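Local coordinates for protein adenine phosphoribosyltransferase (Leishmania donovani, PDB 1QB8) that probably catalyses the transfer of phosphoribose from 5-phospho-alpha-D-ribose 1-diphosphate to adenine, giving AMP and diphosphate in purine salvage, at residues R81-G86 / F97-K102; V141-D146 / A166-M171; D146-G151 / L180-K185. One frame throughout, in Å; residues are numbered along the deposited sequence.

Contact 1 (R81-G86 / F97-K102); sequences RGFLFG and FVLMRK. With AMP (adenosine monophosphate), chain C.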
loop_
_atom_site.group_PDB
_atom_site.type_symbol
_atom_site.label_atom_id
_atom_site.label_comp_id
_atom_site.label_asym_id
_atom_site.label_seq_id
_atom_site.Cartn_x
_atom_site.Cartn_y
_atom_site.Cartn_z
ATOM N N ARG A 81 -3.604 -0.305 3.981
ATOM C CA ARG A 81 -4.650 -0.581 3.013
ATOM C C ARG A 81 -5.098 0.597 2.168
ATOM O O ARG A 81 -5.618 0.414 1.066
ATOM C CB ARG A 81 -5.789 -1.344 3.683
ATOM C CG ARG A 81 -5.262 -2.641 4.301
ATOM C CD ARG A 81 -6.350 -3.602 4.677
ATOM N NE ARG A 81 -6.985 -3.290 5.951
ATOM C CZ ARG A 81 -6.769 -3.992 7.053
ATOM N NH1 ARG A 81 -7.370 -3.684 8.189
ATOM N NH2 ARG A 81 -5.917 -4.999 7.013
ATOM N N GLY A 82 -4.831 1.805 2.655
ATOM C CA GLY A 82 -5.150 3.000 1.893
ATOM C C GLY A 82 -4.157 3.136 0.738
ATOM O O GLY A 82 -4.444 3.780 -0.271
ATOM N N PHE A 83 -2.988 2.515 0.888
ATOM C CA PHE A 83 -1.940 2.536 -0.138
ATOM C C PHE A 83 -2.371 1.762 -1.378
ATOM O O PHE A 83 -1.856 1.987 -2.467
ATOM C CB PHE A 83 -0.649 1.893 0.385
ATOM C CG PHE A 83 0.038 2.673 1.477
ATOM C CD1 PHE A 83 -0.487 3.879 1.944
ATOM C CD2 PHE A 83 1.227 2.196 2.037
ATOM C CE1 PHE A 83 0.160 4.603 2.951
ATOM C CE2 PHE A 83 1.883 2.910 3.044
ATOM C CZ PHE A 83 1.348 4.119 3.503
ATOM N N LEU A 84 -3.304 0.837 -1.194
ATOM C CA LEU A 84 -3.800 0.003 -2.281
ATOM C C LEU A 84 -4.734 0.706 -3.263
ATOM O O LEU A 84 -4.867 0.272 -4.414
ATOM C CB LEU A 84 -4.525 -1.222 -1.706
ATOM C CG LEU A 84 -3.720 -2.182 -0.824
ATOM C CD1 LEU A 84 -4.678 -3.026 0.011
ATOM C CD2 LEU A 84 -2.825 -3.055 -1.692
ATOM N N PHE A 85 -5.379 1.779 -2.819
ATOM C CA PHE A 85 -6.330 2.485 -3.665
ATOM C C PHE A 85 -5.934 3.895 -4.058
ATOM O O PHE A 85 -6.264 4.362 -5.148
ATOM C CB PHE A 85 -7.693 2.518 -2.970
ATOM C CG PHE A 85 -8.178 1.169 -2.535
ATOM C CD1 PHE A 85 -8.854 0.338 -3.428
ATOM C CD2 PHE A 85 -7.929 0.713 -1.244
ATOM C CE1 PHE A 85 -9.272 -0.933 -3.043
ATOM C CE2 PHE A 85 -8.345 -0.556 -0.844
ATOM C CZ PHE A 85 -9.017 -1.381 -1.746
ATOM N N GLY A 86 -5.227 4.572 -3.167
ATOM C CA GLY A 86 -4.831 5.941 -3.434
ATOM C C GLY A 86 -4.016 6.199 -4.686
ATOM O O GLY A 86 -4.430 6.984 -5.543
ATOM N N PHE A 97 0.477 11.650 -3.980
ATOM C CA PHE A 97 -0.124 10.700 -3.054
ATOM C C PHE A 97 0.783 10.733 -1.831
ATOM O O PHE A 97 1.949 10.350 -1.906
ATOM C CB PHE A 97 -0.169 9.274 -3.599
ATOM C CG PHE A 97 -0.622 8.263 -2.575
ATOM C CD1 PHE A 97 -1.960 8.191 -2.197
ATOM C CD2 PHE A 97 0.297 7.434 -1.936
ATOM C CE1 PHE A 97 -2.377 7.313 -1.201
ATOM C CE2 PHE A 97 -0.110 6.558 -0.939
ATOM C CZ PHE A 97 -1.451 6.498 -0.572
ATOM N N VAL A 98 0.241 11.204 -0.716
ATOM C CA VAL A 98 0.991 11.326 0.532
ATOM C C VAL A 98 0.698 10.121 1.433
ATOM O O VAL A 98 -0.407 9.565 1.401
ATOM C CB VAL A 98 0.619 12.672 1.243
ATOM C CG1 VAL A 98 1.412 12.858 2.532
ATOM C CG2 VAL A 98 0.860 13.851 0.288
ATOM N N LEU A 99 1.689 9.716 2.223
ATOM C CA LEU A 99 1.543 8.557 3.109
ATOM C C LEU A 99 1.366 8.888 4.593
ATOM O O LEU A 99 2.165 9.629 5.171
ATOM C CB LEU A 99 2.763 7.628 2.972
ATOM C CG LEU A 99 3.005 6.753 1.735
ATOM C CD1 LEU A 99 3.150 7.578 0.473
ATOM C CD2 LEU A 99 4.259 5.929 1.962
ATOM N N MET A 100 0.318 8.341 5.210
ATOM C CA MET A 100 0.112 8.532 6.650
ATOM C C MET A 100 0.540 7.220 7.310
ATOM O O MET A 100 -0.062 6.170 7.081
ATOM C CB MET A 100 -1.346 8.860 7.004
ATOM C CG MET A 100 -1.522 9.231 8.486
ATOM S SD MET A 100 -3.183 9.739 8.983
ATOM C CE MET A 100 -3.920 8.188 9.320
ATOM N N ARG A 101 1.613 7.284 8.091
ATOM C CA ARG A 101 2.159 6.105 8.753
ATOM C C ARG A 101 2.667 6.446 10.146
ATOM O O ARG A 101 2.750 7.611 10.519
ATOM C CB ARG A 101 3.354 5.570 7.954
ATOM C CG ARG A 101 3.272 5.726 6.435
ATOM C CD ARG A 101 4.397 4.963 5.755
ATOM N NE ARG A 101 4.284 3.534 6.030
ATOM C CZ ARG A 101 5.125 2.601 5.596
ATOM N NH1 ARG A 101 4.911 1.326 5.909
ATOM N NH2 ARG A 101 6.186 2.935 4.866
ATOM N N LYS A 102 3.031 5.423 10.911
ATOM C CA LYS A 102 3.589 5.663 12.228
ATOM C C LYS A 102 4.962 6.288 12.001
ATOM O O LYS A 102 5.571 6.107 10.942
ATOM C CB LYS A 102 3.750 4.359 13.005
ATOM C CG LYS A 102 2.456 3.744 13.515
ATOM C CD LYS A 102 2.757 2.532 14.398
ATOM C CE LYS A 102 1.513 1.682 14.648
ATOM N NZ LYS A 102 0.390 2.479 15.226
HETATM P P AMP C . -10.606 2.612 12.690
HETATM O O1P AMP C . -9.474 3.491 13.069
HETATM O O2P AMP C . -11.688 3.173 11.856
HETATM O O3P AMP C . -11.234 1.975 14.010
HETATM O "O5'" AMP C . -10.068 1.379 11.990
HETATM C "C5'" AMP C . -8.573 1.149 11.810
HETATM C "C4'" AMP C . -8.268 0.244 10.628
HETATM O "O4'" AMP C . -8.488 -1.099 11.054
HETATM C "C3'" AMP C . -9.177 0.483 9.391
HETATM O "O3'" AMP C . -8.540 1.190 8.348
HETATM C "C2'" AMP C . -9.502 -0.861 8.819
HETATM O "O2'" AMP C . -8.430 -1.218 7.950
HETATM C "C1'" AMP C . -9.422 -1.616 10.149
HETATM N N9 AMP C . -10.499 -2.452 10.605
HETATM C C8 AMP C . -11.389 -2.208 11.611
HETATM N N7 AMP C . -12.410 -3.014 11.572
HETATM C C5 AMP C . -12.213 -3.857 10.483
HETATM C C6 AMP C . -12.939 -4.923 9.916
HETATM N N6 AMP C . -14.116 -5.352 10.420
HETATM N N1 AMP C . -12.391 -5.509 8.819
HETATM C C2 AMP C . -11.233 -5.081 8.329
HETATM N N3 AMP C . -10.445 -4.087 8.764
HETATM C C4 AMP C . -10.985 -3.486 9.872
#
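The phenyl rings of Phe83 and Phe97 stand almost perpendicular, their planes at 87° and their centroids 5.9 Å apart. Phe83 CD1 lies near the plane of the Phe97 ring, at its edge, 3.8 Å from CZ of Phe97. Obliquely to that same ring lies backbone: CE1 of Phe97 comes to 3.6 Å from CA of Gly86, so the ring lies directly on the glycine main chain. CG of Phe97 is anti to its backbone N (chi1 172°), which carries the ring off the strand toward the turn of 81-86.

Phe83 reaches the strand with the far end of its ring. CZ of Phe83 rests 3.6 Å from CG of Leu99 in an oblique approach, while CG of Arg101 sits at the ring edge, in its plane. Beyond this the Arg101 chain bends at chi3 and brings one face of its guanidinium over CE2 of Phe83, offset toward the rim and with the two planes 76° apart. The charged end is held by a salt bridge from NE to Asp79, and Leu84 of the second subunit packs on both Phe83 and Phe97.

No hydrogen bond joins the two segments; the join is apolar and buried. At the start of segment 81-86, the edge of the Arg81 guanidinium meets the ribose of AMP: NH1 of Arg81 donates to O2' of AMP at 2.7 Å, and NE of Arg81 adds a weaker bond to the same oxygen while also forming a salt bridge to Asp146. Segment 81-86 belongs to the loop between strand 74-78 and helix 86-93, part of the beta-alpha-beta crossover to strand 97-100, the outermost within this chain, in the type I phosphoribosyltransferase fold, with the nucleotide site at the start of the segment.

Contact 2 (V141-D146 / A166-M171); sequences VVLIDD and AVVVEM. With AMP (adenosine monophosphate), chain C.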
loop_
_atom_site.group_PDB
_atom_site.type_symbol
_atom_site.label_atom_id
_atom_site.label_comp_id
_atom_site.label_asym_id
_atom_site.label_seq_id
_atom_site.Cartn_x
_atom_site.Cartn_y
_atom_site.Cartn_z
ATOM N N VAL A 141 -7.175 18.076 0.358
ATOM C CA VAL A 141 -6.839 16.671 0.500
ATOM C C VAL A 141 -7.976 15.680 0.638
ATOM O O VAL A 141 -8.883 15.855 1.460
ATOM C CB VAL A 141 -5.933 16.480 1.742
ATOM C CG1 VAL A 141 -5.316 15.088 1.758
ATOM C CG2 VAL A 141 -4.859 17.555 1.787
ATOM N N VAL A 142 -7.880 14.606 -0.139
ATOM C CA VAL A 142 -8.835 13.514 -0.083
ATOM C C VAL A 142 -8.171 12.438 0.788
ATOM O O VAL A 142 -7.035 12.031 0.520
ATOM C CB VAL A 142 -9.110 12.932 -1.476
ATOM C CG1 VAL A 142 -10.006 11.698 -1.374
ATOM C CG2 VAL A 142 -9.767 13.974 -2.351
ATOM N N LEU A 143 -8.840 12.040 1.869
ATOM C CA LEU A 143 -8.321 11.004 2.764
ATOM C C LEU A 143 -8.913 9.670 2.316
ATOM O O LEU A 143 -10.110 9.601 2.008
ATOM C CB LEU A 143 -8.734 11.284 4.215
ATOM C CG LEU A 143 -7.933 12.282 5.055
ATOM C CD1 LEU A 143 -7.814 13.601 4.341
ATOM C CD2 LEU A 143 -8.609 12.469 6.389
ATOM N N ILE A 144 -8.099 8.610 2.304
ATOM C CA ILE A 144 -8.582 7.300 1.866
ATOM C C ILE A 144 -8.020 6.097 2.626
ATOM O O ILE A 144 -6.845 6.061 2.977
ATOM C CB ILE A 144 -8.359 7.107 0.334
ATOM C CG1 ILE A 144 -9.128 5.884 -0.172
ATOM C CG2 ILE A 144 -6.892 6.957 0.022
ATOM C CD1 ILE A 144 -9.153 5.752 -1.690
ATOM N N ASP A 145 -8.891 5.120 2.872
ATOM C CA ASP A 145 -8.548 3.877 3.562
ATOM C C ASP A 145 -9.588 2.848 3.110
ATOM O O ASP A 145 -10.587 3.221 2.486
ATOM C CB ASP A 145 -8.635 4.069 5.075
ATOM C CG ASP A 145 -7.845 3.024 5.848
ATOM O OD1 ASP A 145 -7.783 3.140 7.082
ATOM O OD2 ASP A 145 -7.255 2.108 5.238
ATOM N N ASP A 146 -9.374 1.568 3.414
ATOM C CA ASP A 146 -10.336 0.552 2.992
ATOM C C ASP A 146 -11.601 0.464 3.845
ATOM O O ASP A 146 -12.708 0.508 3.311
ATOM C CB ASP A 146 -9.680 -0.830 2.843
ATOM C CG ASP A 146 -9.294 -1.454 4.171
ATOM O OD1 ASP A 146 -9.331 -2.704 4.262
ATOM O OD2 ASP A 146 -8.940 -0.709 5.111
ATOM N N ALA A 166 -4.340 23.049 5.755
ATOM C CA ALA A 166 -5.006 22.599 4.533
ATOM C C ALA A 166 -6.426 22.160 4.878
ATOM O O ALA A 166 -6.775 22.081 6.049
ATOM C CB ALA A 166 -4.230 21.435 3.915
ATOM N N VAL A 167 -7.246 21.885 3.870
ATOM C CA VAL A 167 -8.618 21.440 4.131
ATOM C C VAL A 167 -8.892 20.025 3.617
ATOM O O VAL A 167 -8.290 19.575 2.637
ATOM C CB VAL A 167 -9.699 22.425 3.557
ATOM C CG1 VAL A 167 -9.572 23.796 4.207
ATOM C CG2 VAL A 167 -9.590 22.539 2.045
ATOM N N VAL A 168 -9.774 19.318 4.319
ATOM C CA VAL A 168 -10.161 17.968 3.944
ATOM C C VAL A 168 -11.331 18.048 2.976
ATOM O O VAL A 168 -12.319 18.737 3.240
ATOM C CB VAL A 168 -10.584 17.123 5.176
ATOM C CG1 VAL A 168 -11.150 15.780 4.740
ATOM C CG2 VAL A 168 -9.395 16.887 6.081
ATOM N N VAL A 169 -11.180 17.396 1.826
ATOM C CA VAL A 169 -12.230 17.353 0.817
ATOM C C VAL A 169 -13.306 16.398 1.342
ATOM O O VAL A 169 -14.496 16.725 1.372
ATOM C CB VAL A 169 -11.682 16.828 -0.543
ATOM C CG1 VAL A 169 -12.818 16.613 -1.538
ATOM C CG2 VAL A 169 -10.675 17.809 -1.117
ATOM N N GLU A 170 -12.856 15.226 1.775
ATOM C CA GLU A 170 -13.717 14.189 2.318
ATOM C C GLU A 170 -12.879 12.985 2.715
ATOM O O GLU A 170 -11.713 12.860 2.322
ATOM C CB GLU A 170 -14.759 13.755 1.287
ATOM C CG GLU A 170 -14.173 13.128 0.032
ATOM C CD GLU A 170 -15.134 13.140 -1.136
ATOM O OE1 GLU A 170 -16.147 13.861 -1.078
ATOM O OE2 GLU A 170 -14.875 12.430 -2.124
ATOM N N MET A 171 -13.465 12.137 3.551
ATOM C CA MET A 171 -12.824 10.911 3.985
ATOM C C MET A 171 -13.547 9.856 3.180
ATOM O O MET A 171 -14.777 9.781 3.219
ATOM C CB MET A 171 -13.060 10.682 5.481
ATOM C CG MET A 171 -12.723 9.275 6.003
ATOM S SD MET A 171 -10.987 8.827 5.961
ATOM C CE MET A 171 -11.089 7.024 5.741
HETATM P P AMP C . -10.606 2.612 12.690
HETATM O O1P AMP C . -9.474 3.491 13.069
HETATM O O2P AMP C . -11.688 3.173 11.856
HETATM O O3P AMP C . -11.234 1.975 14.010
HETATM O "O5'" AMP C . -10.068 1.379 11.990
HETATM C "C5'" AMP C . -8.573 1.149 11.810
HETATM C "C4'" AMP C . -8.268 0.244 10.628
HETATM O "O4'" AMP C . -8.488 -1.099 11.054
HETATM C "C3'" AMP C . -9.177 0.483 9.391
HETATM O "O3'" AMP C . -8.540 1.190 8.348
HETATM C "C2'" AMP C . -9.502 -0.861 8.819
HETATM O "O2'" AMP C . -8.430 -1.218 7.950
HETATM C "C1'" AMP C . -9.422 -1.616 10.149
HETATM N N9 AMP C . -10.499 -2.452 10.605
HETATM C C8 AMP C . -11.389 -2.208 11.611
HETATM N N7 AMP C . -12.410 -3.014 11.572
HETATM C C5 AMP C . -12.213 -3.857 10.483
HETATM C C6 AMP C . -12.939 -4.923 9.916
HETATM N N6 AMP C . -14.116 -5.352 10.420
HETATM N N1 AMP C . -12.391 -5.509 8.819
HETATM C C2 AMP C . -11.233 -5.081 8.329
HETATM N N3 AMP C . -10.445 -4.087 8.764
HETATM C C4 AMP C . -10.985 -3.486 9.872
#
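Met171 reaches forward along strand 141-145, from Leu143 to Asp145, and can be followed atom by atom. From CB the chain starts with CG anti to the backbone N (chi1 166°) and then bends at chi2 (67°), which turns the thioether toward the neighbouring strand. SD of Met171 settles 3.8 Å from CB of Leu143, and CE of Met171 ends 3.9 Å from CB of Asp145, a residue that binds magnesium and AMP. The thioether thus packs against the base of the acidic side chain, whose OD1 lies 2.4 Å from O3' of AMP.

On the same face, the Leu143 and Val168 side chains cross at about a right angle, with CD1 of Leu143 4.0 Å from CG1 of Val168. Val142 turns the other way and sets CG2 3.9 Å from CB of Val169.

The strands run parallel, with their axes 37° apart. Val141 bonds to the 167-171 strand through both its N and its O, the N to O of Val167 at 2.9 Å and the O to N of Val169 at 2.8 Å; farther on, N of Leu143 donates to O of Glu170 at 3.0 Å. Strand 141-145 lies between 167-171 and strand 74-78, while Glu170 and Met171 touch strand 199-201 on the far side. Helix 152-163 covers the face of Leu143 and Val168 through Val161.

Contact 3 (D146-G151 / L180-K185); sequences DVLATG and LKAAEK. With AMP (adenosine monophosphate), chain C.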
loop_
_atom_site.group_PDB
_atom_site.type_symbol
_atom_site.label_atom_id
_atom_site.label_comp_id
_atom_site.label_asym_id
_atom_site.label_seq_id
_atom_site.Cartn_x
_atom_site.Cartn_y
_atom_site.Cartn_z
ATOM N N ASP A 146 -9.374 1.568 3.414
ATOM C CA ASP A 146 -10.336 0.552 2.992
ATOM C C ASP A 146 -11.601 0.464 3.845
ATOM O O ASP A 146 -12.708 0.508 3.311
ATOM C CB ASP A 146 -9.680 -0.830 2.843
ATOM C CG ASP A 146 -9.294 -1.454 4.171
ATOM O OD1 ASP A 146 -9.331 -2.704 4.262
ATOM O OD2 ASP A 146 -8.940 -0.709 5.111
ATOM N N VAL A 147 -11.441 0.405 5.165
ATOM C CA VAL A 147 -12.584 0.287 6.067
ATOM C C VAL A 147 -12.656 1.385 7.120
ATOM O O VAL A 147 -11.663 1.689 7.786
ATOM C CB VAL A 147 -12.574 -1.075 6.818
ATOM C CG1 VAL A 147 -13.758 -1.165 7.765
ATOM C CG2 VAL A 147 -12.615 -2.236 5.833
ATOM N N LEU A 148 -13.825 2.013 7.232
ATOM C CA LEU A 148 -14.044 3.039 8.252
ATOM C C LEU A 148 -14.782 2.299 9.367
ATOM O O LEU A 148 -15.898 1.824 9.162
ATOM C CB LEU A 148 -14.916 4.190 7.736
ATOM C CG LEU A 148 -15.259 5.282 8.770
ATOM C CD1 LEU A 148 -14.047 6.155 9.045
ATOM C CD2 LEU A 148 -16.416 6.136 8.288
ATOM N N ALA A 149 -14.124 2.147 10.514
ATOM C CA ALA A 149 -14.706 1.451 11.659
ATOM C C ALA A 149 -15.000 2.419 12.811
ATOM O O ALA A 149 -16.067 3.022 12.848
ATOM C CB ALA A 149 -13.781 0.325 12.109
ATOM N N THR A 150 -14.061 2.583 13.740
ATOM C CA THR A 150 -14.262 3.502 14.863
ATOM C C THR A 150 -13.911 4.942 14.484
ATOM O O THR A 150 -14.303 5.884 15.178
ATOM C CB THR A 150 -13.426 3.113 16.106
ATOM O OG1 THR A 150 -12.035 3.356 15.852
ATOM C CG2 THR A 150 -13.634 1.646 16.458
ATOM N N GLY A 151 -13.137 5.104 13.410
ATOM C CA GLY A 151 -12.756 6.435 12.958
ATOM C C GLY A 151 -11.497 7.025 13.565
ATOM O O GLY A 151 -11.147 8.166 13.262
ATOM N N LEU A 180 -20.557 1.362 14.370
ATOM C CA LEU A 180 -19.547 1.968 15.235
ATOM C C LEU A 180 -19.600 3.506 15.279
ATOM O O LEU A 180 -18.803 4.147 15.972
ATOM C CB LEU A 180 -18.161 1.459 14.845
ATOM C CG LEU A 180 -17.968 -0.049 15.076
ATOM C CD1 LEU A 180 -16.741 -0.566 14.325
ATOM C CD2 LEU A 180 -17.852 -0.335 16.571
ATOM N N LYS A 181 -20.544 4.078 14.533
ATOM C CA LYS A 181 -20.798 5.522 14.474
ATOM C C LYS A 181 -19.634 6.511 14.372
ATOM O O LYS A 181 -19.664 7.577 14.987
ATOM C CB LYS A 181 -21.735 5.916 15.619
ATOM C CG LYS A 181 -23.176 6.117 15.171
ATOM C CD LYS A 181 -24.185 5.664 16.212
ATOM C CE LYS A 181 -24.344 4.153 16.180
ATOM N NZ LYS A 181 -25.376 3.653 17.133
ATOM N N ALA A 182 -18.658 6.190 13.524
ATOM C CA ALA A 182 -17.479 7.028 13.305
ATOM C C ALA A 182 -17.818 8.442 12.837
ATOM O O ALA A 182 -17.335 9.419 13.414
ATOM C CB ALA A 182 -16.546 6.364 12.306
ATOM N N ALA A 183 -18.622 8.550 11.779
ATOM C CA ALA A 183 -19.014 9.858 11.246
ATOM C C ALA A 183 -19.718 10.684 12.319
ATOM O O ALA A 183 -19.385 11.848 12.520
ATOM C CB ALA A 183 -19.912 9.699 10.018
ATOM N N GLU A 184 -20.653 10.056 13.032
ATOM C CA GLU A 184 -21.408 10.714 14.097
ATOM C C GLU A 184 -20.504 11.245 15.198
ATOM O O GLU A 184 -20.593 12.418 15.566
ATOM C CB GLU A 184 -22.420 9.749 14.723
ATOM C CG GLU A 184 -23.821 9.813 14.142
ATOM C CD GLU A 184 -23.966 9.040 12.848
ATOM O OE1 GLU A 184 -23.242 9.347 11.874
ATOM O OE2 GLU A 184 -24.819 8.127 12.807
ATOM N N LYS A 185 -19.652 10.369 15.728
ATOM C CA LYS A 185 -18.723 10.724 16.797
ATOM C C LYS A 185 -17.752 11.818 16.388
ATOM O O LYS A 185 -17.534 12.759 17.133
ATOM C CB LYS A 185 -17.984 9.476 17.287
ATOM C CG LYS A 185 -18.936 8.484 17.929
ATOM C CD LYS A 185 -18.282 7.194 18.377
ATOM C CE LYS A 185 -19.353 6.283 18.979
ATOM N NZ LYS A 185 -18.866 4.924 19.347
HETATM P P AMP C . -10.606 2.612 12.690
HETATM O O1P AMP C . -9.474 3.491 13.069
HETATM O O2P AMP C . -11.688 3.173 11.856
HETATM O O3P AMP C . -11.234 1.975 14.010
HETATM O "O5'" AMP C . -10.068 1.379 11.990
HETATM C "C5'" AMP C . -8.573 1.149 11.810
HETATM C "C4'" AMP C . -8.268 0.244 10.628
HETATM O "O4'" AMP C . -8.488 -1.099 11.054
HETATM C "C3'" AMP C . -9.177 0.483 9.391
HETATM O "O3'" AMP C . -8.540 1.190 8.348
HETATM C "C2'" AMP C . -9.502 -0.861 8.819
HETATM O "O2'" AMP C . -8.430 -1.218 7.950
HETATM C "C1'" AMP C . -9.422 -1.616 10.149
HETATM N N9 AMP C . -10.499 -2.452 10.605
HETATM C C8 AMP C . -11.389 -2.208 11.611
HETATM N N7 AMP C . -12.410 -3.014 11.572
HETATM C C5 AMP C . -12.213 -3.857 10.483
HETATM C C6 AMP C . -12.939 -4.923 9.916
HETATM N N6 AMP C . -14.116 -5.352 10.420
HETATM N N1 AMP C . -12.391 -5.509 8.819
HETATM C C2 AMP C . -11.233 -5.081 8.329
HETATM N N3 AMP C . -10.445 -4.087 8.764
HETATM C C4 AMP C . -10.985 -3.486 9.872
HETATM O O HOH W 1 -18.416 3.660 11.732
#
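O2P of the AMP phosphate is gripped by two backbone amides, N of Gly151 at 2.9 Å (160° at the hydrogen) and N of Ala149 at 3.0 Å. N of Thr150 donates to the neighbouring O3P at 2.9 Å, and OG1 of Thr150 approaches that oxygen very closely. The turn 149-151 wraps the phosphate just before helix 152-163, with Gly151 at the N-cap position of that helix; this is the phosphate-binding loop of the PRPP motif in type I phosphoribosyltransferases. Gly151 has a positive phi of 88°, in a conformation that calls for glycine.

Across the contact, the 180-185 segment packs against the loop on the side away from the phosphate. CB of Ala182 lies 3.4 Å from O of Ala149 and also touches O of Thr150, while CG of Leu148 is 3.9 Å from the same methyl. With CG anti to the carbonyl carbon, Leu180 sends its branch to Ala149, CD1 of Leu180 lying 3.8 Å from CB of Ala149, whose methyl also touches the ligand at C8. A water bridges the backbones, donating to O of Ala149 at 2.7 Å and accepting from N of Ala182, at the start of helix 182-192.

How the contacts relate
All three contacts lie within one phosphoribosyltransferase domain and each reaches the same AMP. Contact 1 closes first along the chain; contacts 2 and 3 then interlock, their segments alternating in sequence and sharing Asp146. Contacts 1 and 2 both reach the same mixed sheet, with 97-100 outermost within this chain and 140-145 inside it; their centres are about 11 Å apart, joined by packing of Phe85 on Ile144. At Asp146 the chain turns a corner into strand 147-148 of the small parallel sheet, and the centre of contact 3 is about 14 Å from that of contact 2 and 18 Å from that of contact 1. The nucleotide spans the junction, its ribose by all three contacts and its phosphate at contact 3.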